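Long-range contacts in putative exported protein (Bacteroides fragilis, PDB 3FZX), which binds calcium ions and, as a probably exported protein with a barrel of the LolA/LolB kind, may bind lipid, though its exact role is unknown: residues V156-G161 against Y210-R215; C165-Y170 against Y186-P191; M94-V99 against K137-E142. One frame throughout, in Å; residues are numbered along the deposited sequence.

Contact 1: V156-G161 against Y210-R215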
loop_
_atom_site.group_PDB
_atom_site.type_symbol
_atom_site.label_atom_id
_atom_site.label_comp_id
_atom_site.label_asym_id
_atom_site.label_seq_id
_atom_site.Cartn_x
_atom_site.Cartn_y
_atom_site.Cartn_z
ATOM N N VAL A 156 7.048 -20.454 -20.020
ATOM C CA VAL A 156 8.248 -19.633 -20.093
ATOM C C VAL A 156 9.380 -20.472 -19.512
ATOM O O VAL A 156 9.239 -21.028 -18.432
ATOM C CB VAL A 156 8.122 -18.329 -19.262
ATOM C CG1 VAL A 156 9.405 -17.524 -19.371
ATOM C CG2 VAL A 156 6.904 -17.472 -19.732
ATOM N N ASN A 157 10.492 -20.560 -20.224
ATOM C CA ASN A 157 11.633 -21.368 -19.783
ATOM C C ASN A 157 12.630 -20.465 -19.123
ATOM O O ASN A 157 13.020 -19.477 -19.703
ATOM C CB ASN A 157 12.319 -22.017 -20.975
ATOM C CG ASN A 157 11.528 -23.139 -21.570
ATOM O OD1 ASN A 157 10.794 -23.848 -20.896
ATOM N ND2 ASN A 157 11.699 -23.325 -22.855
ATOM N N THR A 158 13.056 -20.805 -17.918
ATOM C CA THR A 158 13.984 -19.979 -17.183
ATOM C C THR A 158 15.071 -20.868 -16.555
ATOM O O THR A 158 14.953 -22.118 -16.567
ATOM C CB THR A 158 13.278 -19.199 -16.043
ATOM O OG1 THR A 158 13.093 -20.066 -14.922
ATOM C CG2 THR A 158 11.941 -18.625 -16.488
ATOM N N PRO A 159 16.129 -20.237 -15.995
ATOM C CA PRO A 159 17.143 -21.042 -15.285
ATOM C C PRO A 159 16.599 -21.840 -14.089
ATOM O O PRO A 159 17.158 -22.891 -13.760
ATOM C CB PRO A 159 18.184 -20.000 -14.865
ATOM C CG PRO A 159 18.111 -18.966 -15.977
ATOM C CD PRO A 159 16.629 -18.884 -16.313
ATOM N N ALA A 160 15.520 -21.360 -13.473
ATOM C CA ALA A 160 14.845 -22.096 -12.392
ATOM C C ALA A 160 13.903 -23.186 -12.914
ATOM O O ALA A 160 13.469 -24.020 -12.152
ATOM C CB ALA A 160 14.083 -21.137 -11.440
ATOM N N GLY A 161 13.584 -23.189 -14.197
ATOM C CA GLY A 161 12.700 -24.195 -14.782
ATOM C C GLY A 161 11.683 -23.576 -15.737
ATOM O O GLY A 161 11.766 -22.387 -16.079
ATOM N N TYR A 210 15.640 -6.397 -19.027
ATOM C CA TYR A 210 14.775 -7.508 -18.739
ATOM C C TYR A 210 15.268 -8.247 -17.501
ATOM O O TYR A 210 16.445 -8.104 -17.086
ATOM C CB TYR A 210 14.657 -8.430 -19.943
ATOM C CG TYR A 210 15.922 -9.139 -20.348
ATOM C CD1 TYR A 210 16.845 -8.516 -21.178
ATOM C CD2 TYR A 210 16.171 -10.453 -19.947
ATOM C CE1 TYR A 210 17.977 -9.150 -21.568
ATOM C CE2 TYR A 210 17.337 -11.115 -20.341
ATOM C CZ TYR A 210 18.219 -10.439 -21.152
ATOM O OH TYR A 210 19.362 -11.011 -21.552
ATOM N N SER A 211 14.360 -9.009 -16.905
ATOM C CA SER A 211 14.683 -9.833 -15.764
ATOM C C SER A 211 14.081 -11.223 -15.952
ATOM O O SER A 211 13.074 -11.383 -16.647
ATOM C CB SER A 211 14.192 -9.162 -14.479
ATOM O OG SER A 211 12.795 -9.292 -14.329
ATOM N N VAL A 212 14.736 -12.229 -15.366
ATOM C CA VAL A 212 14.351 -13.628 -15.486
ATOM C C VAL A 212 14.565 -14.321 -14.135
ATOM O O VAL A 212 15.591 -14.140 -13.472
ATOM C CB VAL A 212 15.211 -14.373 -16.558
ATOM C CG1 VAL A 212 14.684 -15.793 -16.797
ATOM C CG2 VAL A 212 15.246 -13.584 -17.876
ATOM N N LEU A 213 13.582 -15.109 -13.730
ATOM C CA LEU A 213 13.673 -15.963 -12.551
ATOM C C LEU A 213 14.919 -16.828 -12.673
ATOM O O LEU A 213 15.140 -17.474 -13.692
ATOM C CB LEU A 213 12.432 -16.860 -12.460
ATOM C CG LEU A 213 12.347 -17.825 -11.262
ATOM C CD1 LEU A 213 12.317 -17.085 -9.963
ATOM C CD2 LEU A 213 11.134 -18.745 -11.454
ATOM N N GLU A 214 15.731 -16.824 -11.627
ATOM C CA GLU A 214 17.005 -17.512 -11.615
ATOM C C GLU A 214 17.020 -18.730 -10.679
ATOM O O GLU A 214 17.640 -19.729 -10.994
ATOM C CB GLU A 214 18.099 -16.497 -11.206
ATOM C CG GLU A 214 19.508 -17.059 -10.981
ATOM C CD GLU A 214 20.152 -17.608 -12.228
ATOM O OE1 GLU A 214 19.646 -17.320 -13.325
ATOM O OE2 GLU A 214 21.201 -18.281 -12.120
ATOM N N ARG A 215 16.364 -18.649 -9.525
ATOM C CA ARG A 215 16.431 -19.737 -8.556
ATOM C C ARG A 215 15.243 -19.730 -7.578
ATOM O O ARG A 215 14.794 -18.660 -7.158
ATOM C CB ARG A 215 17.748 -19.602 -7.763
ATOM C CG ARG A 215 18.071 -20.760 -6.838
ATOM C CD ARG A 215 19.246 -20.468 -5.911
ATOM N NE ARG A 215 19.423 -21.560 -4.943
ATOM C CZ ARG A 215 20.276 -21.573 -3.907
ATOM N NH1 ARG A 215 21.080 -20.538 -3.657
ATOM N NH2 ARG A 215 20.322 -22.637 -3.103
#
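T158, P159 and A160 form the bend of a β hairpin and rest against V212, L213 and E214 of strand 207-217. Their residues pass in step, the CA atoms closing from 6.1 Å for T158 and L213 to 4.8 Å for A160 and R215. The bend is a type I turn from T158 to G161, closed by backbone bonds both ways between these two residues. It links strands 136-158 and 161-175 of the closed barrel and leans on strand 207-217, which is not their neighbour in the sheet. The segments are therefore not paired as strands: no hydrogen bond joins them, and contact is mainly by side chains against side chains and backbone. At E214 and R215 strand 207-217 has a classic β bulge, both residues facing T20.

P159 CD lies 3.3 Å from L213 O and also packs against V212 CG1, the proline and valine side chains crossing at about a right angle. Its CB is 3.4 Å from E214 OE1. The E214 side chain sets off away from the hairpin but bends at chi2 (66°), and its carboxylate comes to lie beside the proline ring. The A160 methyl sits 3.7 Å from L213 CG and close to CD2. T158 presents CB and CG2 to V212 CG1, while OG1 donates to G161 O at 2.9 Å and accepts a weak bond from A160 N.

The turn thus meets strand 207-217 mostly with carbon, set against methyl groups and the oxygens L213 O and E214 OE1; the 291 Å² buried is consistent with van der Waals contact, not directional bonding.

Contact 2: C165-Y170 against Y186-P191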
loop_
_atom_site.group_PDB
_atom_site.type_symbol
_atom_site.label_atom_id
_atom_site.label_comp_id
_atom_site.label_asym_id
_atom_site.label_seq_id
_atom_site.Cartn_x
_atom_site.Cartn_y
_atom_site.Cartn_z
ATOM N N CYS A 165 2.673 -19.466 -17.353
ATOM C CA CYS A 165 2.500 -18.099 -16.896
ATOM C C CYS A 165 1.379 -17.352 -17.588
ATOM O O CYS A 165 0.972 -17.709 -18.704
ATOM C CB CYS A 165 3.763 -17.303 -17.228
ATOM S SG CYS A 165 5.133 -17.778 -16.256
ATOM N N THR A 166 0.935 -16.288 -16.925
ATOM C CA THR A 166 0.090 -15.278 -17.551
ATOM C C THR A 166 0.993 -14.139 -18.027
ATOM O O THR A 166 1.831 -13.662 -17.263
ATOM C CB THR A 166 -0.954 -14.729 -16.557
ATOM O OG1 THR A 166 -1.910 -15.759 -16.313
ATOM C CG2 THR A 166 -1.663 -13.475 -17.117
ATOM N N LYS A 167 0.819 -13.741 -19.288
ATOM C CA LYS A 167 1.573 -12.646 -19.904
ATOM C C LYS A 167 0.715 -11.404 -19.977
ATOM O O LYS A 167 -0.402 -11.441 -20.481
ATOM C CB LYS A 167 2.010 -13.001 -21.318
ATOM C CG LYS A 167 2.874 -11.915 -21.996
ATOM C CD LYS A 167 3.286 -12.329 -23.387
ATOM C CE LYS A 167 3.995 -11.214 -24.132
ATOM N NZ LYS A 167 4.610 -11.750 -25.420
ATOM N N VAL A 168 1.267 -10.311 -19.477
ATOM C CA VAL A 168 0.618 -9.031 -19.391
ATOM C C VAL A 168 1.477 -7.982 -20.111
ATOM O O VAL A 168 2.699 -8.091 -20.137
ATOM C CB VAL A 168 0.437 -8.668 -17.895
ATOM C CG1 VAL A 168 -0.016 -7.239 -17.728
ATOM C CG2 VAL A 168 -0.585 -9.592 -17.275
ATOM N N LYS A 169 0.828 -7.021 -20.760
ATOM C CA LYS A 169 1.502 -5.871 -21.362
ATOM C C LYS A 169 1.053 -4.641 -20.566
ATOM O O LYS A 169 -0.089 -4.580 -20.124
ATOM C CB LYS A 169 1.125 -5.722 -22.836
ATOM C CG LYS A 169 1.798 -4.541 -23.546
ATOM C CD LYS A 169 1.489 -4.461 -25.057
ATOM C CE LYS A 169 2.067 -3.150 -25.683
ATOM N NZ LYS A 169 1.791 -2.948 -27.161
ATOM N N TYR A 170 1.951 -3.676 -20.390
ATOM C CA TYR A 170 1.674 -2.441 -19.634
ATOM C C TYR A 170 2.442 -1.243 -20.206
ATOM O O TYR A 170 3.433 -1.407 -20.905
ATOM C CB TYR A 170 2.024 -2.610 -18.137
ATOM C CG TYR A 170 3.478 -2.967 -17.816
ATOM C CD1 TYR A 170 4.445 -1.973 -17.636
ATOM C CD2 TYR A 170 3.876 -4.291 -17.667
ATOM C CE1 TYR A 170 5.778 -2.293 -17.337
ATOM C CE2 TYR A 170 5.202 -4.621 -17.373
ATOM C CZ TYR A 170 6.158 -3.619 -17.213
ATOM O OH TYR A 170 7.485 -3.945 -16.930
ATOM N N TYR A 186 6.431 -5.966 -20.702
ATOM C CA TYR A 186 5.690 -7.198 -20.567
ATOM C C TYR A 186 6.121 -7.866 -19.277
ATOM O O TYR A 186 7.278 -7.754 -18.859
ATOM C CB TYR A 186 6.005 -8.155 -21.706
ATOM C CG TYR A 186 5.619 -7.680 -23.094
ATOM C CD1 TYR A 186 4.300 -7.729 -23.541
ATOM C CD2 TYR A 186 6.591 -7.258 -23.993
ATOM C CE1 TYR A 186 3.951 -7.291 -24.850
ATOM C CE2 TYR A 186 6.263 -6.838 -25.288
ATOM C CZ TYR A 186 4.955 -6.861 -25.703
ATOM O OH TYR A 186 4.681 -6.433 -26.959
ATOM N N GLU A 187 5.201 -8.565 -18.636
ATOM C CA GLU A 187 5.581 -9.447 -17.546
ATOM C C GLU A 187 4.785 -10.745 -17.579
ATOM O O GLU A 187 3.675 -10.834 -18.148
ATOM C CB GLU A 187 5.573 -8.760 -16.171
ATOM C CG GLU A 187 4.264 -8.269 -15.665
ATOM C CD GLU A 187 4.411 -7.487 -14.330
ATOM O OE1 GLU A 187 5.420 -6.769 -14.129
ATOM O OE2 GLU A 187 3.501 -7.571 -13.481
ATOM N N TRP A 188 5.423 -11.761 -17.024
ATOM C CA TRP A 188 4.910 -13.085 -17.010
ATOM C C TRP A 188 4.883 -13.486 -15.546
ATOM O O TRP A 188 5.908 -13.335 -14.858
ATOM C CB TRP A 188 5.832 -14.014 -17.768
ATOM C CG TRP A 188 5.813 -13.915 -19.266
ATOM C CD1 TRP A 188 5.127 -14.724 -20.120
ATOM C CD2 TRP A 188 6.589 -13.036 -20.087
ATOM N NE1 TRP A 188 5.406 -14.393 -21.418
ATOM C CE2 TRP A 188 6.314 -13.370 -21.431
ATOM C CE3 TRP A 188 7.485 -11.993 -19.820
ATOM C CZ2 TRP A 188 6.880 -12.683 -22.514
ATOM C CZ3 TRP A 188 8.064 -11.318 -20.892
ATOM C CH2 TRP A 188 7.759 -11.668 -22.231
ATOM N N TYR A 189 3.729 -13.970 -15.068
ATOM C CA TYR A 189 3.629 -14.392 -13.672
ATOM C C TYR A 189 2.934 -15.731 -13.502
ATOM O O TYR A 189 2.130 -16.144 -14.338
ATOM C CB TYR A 189 2.973 -13.324 -12.809
ATOM C CG TYR A 189 1.540 -12.974 -13.143
ATOM C CD1 TYR A 189 1.241 -11.959 -14.067
ATOM C CD2 TYR A 189 0.476 -13.611 -12.500
ATOM C CE1 TYR A 189 -0.082 -11.620 -14.360
ATOM C CE2 TYR A 189 -0.861 -13.271 -12.784
ATOM C CZ TYR A 189 -1.127 -12.276 -13.703
ATOM O OH TYR A 189 -2.419 -11.906 -13.942
ATOM N N ALA A 190 3.283 -16.387 -12.397
ATOM C CA ALA A 190 2.892 -17.756 -12.124
ATOM C C ALA A 190 2.546 -17.947 -10.655
ATOM O O ALA A 190 3.094 -17.250 -9.778
ATOM C CB ALA A 190 4.037 -18.732 -12.503
ATOM N N PRO A 191 1.645 -18.908 -10.372
ATOM C CA PRO A 191 1.277 -19.283 -9.009
ATOM C C PRO A 191 2.483 -19.691 -8.194
ATOM O O PRO A 191 3.350 -20.398 -8.704
ATOM C CB PRO A 191 0.382 -20.506 -9.206
ATOM C CG PRO A 191 -0.129 -20.420 -10.626
ATOM C CD PRO A 191 0.808 -19.574 -11.398
HETATM O O HOH W 1 8.330 -5.788 -14.612
#
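T166 and Y189, and V168 and E187, are the hydrogen-bonded pairs of an antiparallel ladder; K167 with W188 and K169 with Y186 are the non-hydrogen-bonded ones. The strand axes run at 156° and approach to 4.3 Å. Each hydrogen-bonded pair exchanges two backbone bonds. The shortest of the four is V168 N to E187 O at 2.8 Å. Between them CA-H...O contacts fill in, such as W188 CA to T166 O.

Aromatic contacts occupy both faces of the sheet. On the face of K167, K169, Y186 and W188, the lysine K167 runs alongside W188, its CG anti to the backbone N (chi1 -177°) and the chain extended beyond. CG lies over the indole face, 3.9 Å from the centroid of the five-membered ring, and CE carries on to W188 CZ2. NZ then stands over the Y186 ring in a cation-π contact, 4.6 Å from its centroid and 17° off the normal. K169 lies beside the same tyrosine, with CG 3.7 Å from Y186 CE1. On the other face T166 CB makes a CH-π contact over Y189, and V168 CG2 meets the ring edge at CE1, 3.6 Å away.

Polar ends are satisfied mainly by outside partners: W188 NE1 by E154, Y189 OH by P109 O and E187 OE2 by Y108. E187 OE1 accepts from a water that also bonds Y170 OH, each at 3.1 Å.

At the ladder's C165 end, SG packs on the A190 methyl. The ladder is that of an antiparallel β hairpin, strands 161-175 and 180-190, two adjacent strands of the closed antiparallel barrel.

Contact 3: M94-V99 against K137-E142; sequences MMNADV and KNNRAE
M94 and N139 meet where two irregular pieces of backbone come together, their CA atoms 7.0 Å apart: the loop 94-99, with a type I turn from N96 to V99, faces the corner at 137-139, where N139 is the centre of an inverse γ turn.

The N139 amide carries the polar part. With CG anti to the backbone N (chi1 -179°), the group is directed at the loop, and ND2 donates to M94 O at 3.0 Å. The bond is nearly straight, 175° at the hydrogen, and the acceptor lies only 2° out of the amide plane. ND2 also bonds Q133 OE1, so two acceptors fix the rotation of the amide. V99 CG2 sits 3.9 Å from the same nitrogen.

The other amide atom, OD1, is met by carbon. M94 is present as selenomethionine, and its CB lies 3.2 Å from N139 OD1; beyond it the chain bends at chi2 and chi3 and folds back, so that CE comes to 3.4 Å from the same oxygen. This methyl also reaches 3.6 Å from R140 CA and packs loosely on the A141 methyl, so that one side chain spans three successive residues.

Each segment has bonds of its own. N96 OD1 accepts from D98 N at 3.1 Å, in the carbonyl plane and on a lone pair, an Asx turn inside the loop. R140 NH1 donates to K137 O at 2.9 Å, from above the carbonyl plane, bridging the corner.

The contact joins the loop between helix 89-94 and strand 99-107 to the early part of strand 136-158. Strand 127-133 lies close by, with L131 against M94 and Q133 against V99, while R140 NH2 bonds E43 O of the second subunit.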
loop_
_atom_site.group_PDB
_atom_site.type_symbol
_atom_site.label_atom_id
_atom_site.label_comp_id
_atom_site.label_asym_id
_atom_site.label_seq_id
_atom_site.Cartn_x
_atom_site.Cartn_y
_atom_site.Cartn_z
HETATM N N MSE A 94 19.489 4.184 -8.773
HETATM C CA MSE A 94 19.467 5.262 -7.786
HETATM C C MSE A 94 19.409 4.744 -6.356
HETATM O O MSE A 94 19.448 5.543 -5.415
HETATM C CB MSE A 94 18.388 6.311 -8.099
HETATM C CG MSE A 94 16.976 5.830 -8.368
HETATM SE SE MSE A 94 16.029 5.353 -6.751
HETATM C CE MSE A 94 15.545 7.182 -6.053
HETATM N N MSE A 95 19.371 3.419 -6.179
HETATM C CA MSE A 95 19.187 2.831 -4.843
HETATM C C MSE A 95 20.437 2.805 -3.987
HETATM O O MSE A 95 21.532 2.534 -4.467
HETATM C CB MSE A 95 18.697 1.397 -4.929
HETATM C CG MSE A 95 17.184 1.195 -5.022
HETATM SE SE MSE A 95 16.942 -0.687 -5.571
HETATM C CE MSE A 95 15.102 -0.424 -6.210
ATOM N N ASN A 96 20.232 3.075 -2.706
ATOM C CA ASN A 96 21.225 2.850 -1.673
ATOM C C ASN A 96 20.462 2.587 -0.357
ATOM O O ASN A 96 19.214 2.582 -0.329
ATOM C CB ASN A 96 22.242 4.001 -1.594
ATOM C CG ASN A 96 21.587 5.361 -1.415
ATOM O OD1 ASN A 96 20.749 5.552 -0.530
ATOM N ND2 ASN A 96 21.980 6.324 -2.256
ATOM N N ALA A 97 21.199 2.325 0.713
ATOM C CA ALA A 97 20.607 1.993 2.006
ATOM C C ALA A 97 19.632 3.045 2.537
ATOM O O ALA A 97 18.759 2.708 3.314
ATOM C CB ALA A 97 21.704 1.743 3.027
ATOM N N ASP A 98 19.784 4.314 2.148
ATOM C CA ASP A 98 18.879 5.367 2.601
ATOM C C ASP A 98 17.680 5.611 1.667
ATOM O O ASP A 98 16.912 6.549 1.899
ATOM C CB ASP A 98 19.655 6.680 2.834
ATOM C CG ASP A 98 20.626 6.596 4.023
ATOM O OD1 ASP A 98 20.694 5.560 4.716
ATOM O OD2 ASP A 98 21.342 7.579 4.265
ATOM N N VAL A 99 17.519 4.791 0.624
ATOM C CA VAL A 99 16.377 4.926 -0.273
ATOM C C VAL A 99 15.215 4.097 0.246
ATOM O O VAL A 99 15.374 2.959 0.639
ATOM C CB VAL A 99 16.710 4.518 -1.737
ATOM C CG1 VAL A 99 15.441 4.264 -2.535
ATOM C CG2 VAL A 99 17.557 5.602 -2.411
ATOM N N LYS A 137 16.847 14.518 -0.941
ATOM C CA LYS A 137 15.589 14.636 -1.696
ATOM C C LYS A 137 15.745 14.667 -3.207
ATOM O O LYS A 137 14.852 14.231 -3.918
ATOM C CB LYS A 137 14.851 15.903 -1.297
ATOM C CG LYS A 137 14.322 15.916 0.119
ATOM C CD LYS A 137 13.990 17.333 0.540
ATOM C CE LYS A 137 12.707 17.839 -0.102
ATOM N NZ LYS A 137 11.593 17.799 0.868
ATOM N N ASN A 138 16.853 15.207 -3.702
ATOM C CA ASN A 138 17.087 15.269 -5.140
ATOM C C ASN A 138 17.174 13.900 -5.741
ATOM O O ASN A 138 16.904 13.749 -6.920
ATOM C CB ASN A 138 18.384 16.009 -5.480
ATOM C CG ASN A 138 18.271 17.498 -5.302
ATOM O OD1 ASN A 138 17.174 18.046 -5.184
ATOM N ND2 ASN A 138 19.409 18.171 -5.311
ATOM N N ASN A 139 17.592 12.915 -4.950
ATOM C CA ASN A 139 17.612 11.548 -5.428
ATOM C C ASN A 139 16.253 10.897 -5.160
ATOM O O ASN A 139 16.074 10.212 -4.167
ATOM C CB ASN A 139 18.750 10.741 -4.794
ATOM C CG ASN A 139 18.790 9.328 -5.288
ATOM O OD1 ASN A 139 18.342 9.047 -6.393
ATOM N ND2 ASN A 139 19.288 8.411 -4.455
ATOM N N ARG A 140 15.306 11.140 -6.060
ATOM C CA ARG A 140 14.006 10.484 -6.016
ATOM C C ARG A 140 13.499 10.116 -7.409
ATOM O O ARG A 140 14.007 10.609 -8.416
ATOM C CB ARG A 140 12.992 11.378 -5.321
ATOM C CG ARG A 140 12.690 12.668 -5.993
ATOM C CD ARG A 140 11.825 13.511 -5.086
ATOM N NE ARG A 140 11.306 14.691 -5.770
ATOM C CZ ARG A 140 12.020 15.786 -6.056
ATOM N NH1 ARG A 140 13.315 15.884 -5.773
ATOM N NH2 ARG A 140 11.439 16.783 -6.668
ATOM N N ALA A 141 12.464 9.285 -7.449
ATOM C CA ALA A 141 11.913 8.810 -8.704
ATOM C C ALA A 141 10.457 8.416 -8.520
ATOM O O ALA A 141 10.049 8.072 -7.418
ATOM C CB ALA A 141 12.730 7.595 -9.183
ATOM N N GLU A 142 9.695 8.462 -9.607
ATOM C CA GLU A 142 8.329 7.948 -9.658
ATOM C C GLU A 142 8.159 7.015 -10.859
ATOM O O GLU A 142 8.519 7.388 -11.996
ATOM C CB GLU A 142 7.336 9.078 -9.776
ATOM C CG GLU A 142 5.872 8.619 -9.867
ATOM C CD GLU A 142 4.906 9.785 -9.991
ATOM O OE1 GLU A 142 4.514 10.377 -8.975
ATOM O OE2 GLU A 142 4.510 10.107 -11.120
#

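Overall arrangement
Contacts 1 and 2 are neighbours, with centres 13 Å apart, and they touch: V156 CG2 packs against W188 CD1 at 3.3 Å. Along the chain, contact 2 is nested inside the loop that contact 1 closes. Contact 3 comes earlier, its centre 28 Å from each of the other two, and it lies across the centre of the chain from contact 2. Strand 136-158 runs through both contact 3 and contact 1, and its neighbour 161-175 carries contact 2. Contact 2 comes nearest the calcium region: the K169 side chain is about 4 Å from that of E149, a calcium-site residue that holds no ion in this chain, and about 10 Å from a bound calcium ion.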